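Local atomic coordinates of glycerate dehydrogenase/glyoxylate reductase (Thermus thermophilus, PDB entry 2CUK), a protein that probably reduces glyoxylate and hydroxypyruvate with a nicotinamide cofactor, as a member of the D-isomer specific 2-hydroxyacid dehydrogenase family. Residues Leu140-Leu145 with Leu164-Arg169. Sequence-based numbering, arbitrary orientation.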
# COMPACT_ATOMS: atom_id res chain seq x y z
N LEU A 140 -3.56 -5.27 11.60
CA LEU A 140 -3.92 -6.66 11.40
C LEU A 140 -2.93 -7.40 10.52
O LEU A 140 -2.64 -6.97 9.41
CB LEU A 140 -5.30 -6.77 10.73
CG LEU A 140 -6.52 -6.15 11.40
CD1 LEU A 140 -7.74 -6.43 10.53
CD2 LEU A 140 -6.71 -6.74 12.79
N ASP A 141 -2.40 -8.52 11.02
CA ASP A 141 -1.50 -9.34 10.23
C ASP A 141 -2.44 -10.01 9.23
O ASP A 141 -3.50 -10.51 9.62
CB ASP A 141 -0.83 -10.41 11.11
CG ASP A 141 0.25 -9.83 12.00
OD1 ASP A 141 1.31 -9.44 11.47
OD2 ASP A 141 0.05 -9.77 13.23
N LEU A 142 -2.07 -10.03 7.96
CA LEU A 142 -2.91 -10.61 6.92
C LEU A 142 -2.82 -12.12 6.75
O LEU A 142 -3.74 -12.75 6.25
CB LEU A 142 -2.61 -9.94 5.57
CG LEU A 142 -2.84 -8.43 5.51
CD1 LEU A 142 -2.46 -7.91 4.12
CD2 LEU A 142 -4.30 -8.12 5.82
N GLN A 143 -1.71 -12.70 7.18
CA GLN A 143 -1.49 -14.13 7.04
C GLN A 143 -2.59 -14.99 7.67
O GLN A 143 -2.88 -14.88 8.86
CB GLN A 143 -0.13 -14.50 7.64
CG GLN A 143 1.06 -13.87 6.89
CD GLN A 143 0.98 -12.35 6.80
OE1 GLN A 143 0.93 -11.66 7.81
NE2 GLN A 143 0.97 -11.83 5.57
N GLY A 144 -3.20 -15.83 6.84
CA GLY A 144 -4.26 -16.70 7.32
C GLY A 144 -5.65 -16.11 7.26
O GLY A 144 -6.63 -16.83 7.39
N LEU A 145 -5.75 -14.79 7.07
CA LEU A 145 -7.06 -14.15 7.00
C LEU A 145 -7.74 -14.47 5.67
O LEU A 145 -7.08 -14.78 4.68
CB LEU A 145 -6.95 -12.63 7.17
CG LEU A 145 -6.80 -12.10 8.60
CD1 LEU A 145 -5.55 -12.67 9.25
CD2 LEU A 145 -6.75 -10.59 8.57
N LEU A 164 -3.12 -13.85 -2.41
CA LEU A 164 -2.50 -15.13 -2.10
C LEU A 164 -1.04 -14.98 -1.69
O LEU A 164 -0.56 -15.72 -0.84
CB LEU A 164 -2.59 -16.08 -3.30
CG LEU A 164 -3.98 -16.59 -3.69
CD1 LEU A 164 -3.86 -17.46 -4.94
CD2 LEU A 164 -4.60 -17.38 -2.54
N ALA A 165 -0.34 -14.03 -2.30
CA ALA A 165 1.06 -13.80 -2.00
C ALA A 165 1.30 -13.24 -0.60
O ALA A 165 2.40 -13.34 -0.07
CB ALA A 165 1.68 -12.87 -3.04
N PHE A 166 0.27 -12.64 -0.01
CA PHE A 166 0.39 -12.10 1.35
C PHE A 166 -0.05 -13.15 2.37
O PHE A 166 -0.20 -12.86 3.56
CB PHE A 166 -0.46 -10.84 1.50
CG PHE A 166 0.10 -9.63 0.80
CD1 PHE A 166 0.87 -8.70 1.49
CD2 PHE A 166 -0.15 -9.42 -0.55
CE1 PHE A 166 1.38 -7.57 0.85
CE2 PHE A 166 0.36 -8.30 -1.20
CZ PHE A 166 1.12 -7.37 -0.50
N GLY A 167 -0.28 -14.38 1.90
CA GLY A 167 -0.69 -15.45 2.79
C GLY A 167 -2.17 -15.46 3.14
O GLY A 167 -2.57 -16.09 4.11
N MET A 168 -2.98 -14.76 2.35
CA MET A 168 -4.41 -14.71 2.61
C MET A 168 -5.14 -15.86 1.93
O MET A 168 -4.66 -16.40 0.93
CB MET A 168 -5.02 -13.40 2.10
CG MET A 168 -4.55 -12.15 2.83
SD MET A 168 -5.59 -10.74 2.44
CE MET A 168 -6.98 -11.04 3.53
N ARG A 169 -6.29 -16.23 2.48
CA ARG A 169 -7.08 -17.24 1.86
C ARG A 169 -8.14 -16.53 1.08
O ARG A 169 -8.56 -15.43 1.40
CB ARG A 169 -7.72 -18.08 2.96
CG ARG A 169 -6.84 -19.26 3.39
CD ARG A 169 -6.83 -19.45 4.91
NE ARG A 169 -7.86 -20.42 5.31
CZ ARG A 169 -7.48 -21.41 6.14
NH1 ARG A 169 -6.23 -21.49 6.56
NH2 ARG A 169 -8.38 -22.30 6.57
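Gln143 sets CG beside its backbone N (chi1 -65°) and bends at chi2 (56°), so a side chain that starts away from 164-169 curls back and lays its amide against the carbonyl of Phe166. Gln143 NE2 lies 2.5 Å from Phe166 O, a short but bent bond that approaches from above the carbonyl plane. Two straighter backbone bonds follow: Gly144 N to Gly167 O at 2.8 Å, and Arg169 N to Leu145 O, also 2.8 Å and in the carbonyl plane. The latter begins the parallel pairing of strands 146-150 and 169-173 in the Rossmann-type beta-alpha-beta unit, joining the turns that lead into them. Both glycines adopt the positive phi that suits them, Gly144 in the type II turn 142-145 and Gly167 as C' of the Schellman motif ending helix 154-165. Unbranched and flexible, Met168 bends at chi3 (81°) to bring CE to 4.0 Å from Leu145 CB, while its CG packs on Leu142 CB. Leu142 CD1 meets Phe166 CD1, both residues giving apolar surface to Leu111 of helix 99-114. Two helix-end carbonyls are thus gripped by N-H donors; Gln143 NE2 also bonds Asp104 OD2 of the second subunit, probably with its other hydrogen, and that carboxylate probably polarises the amide.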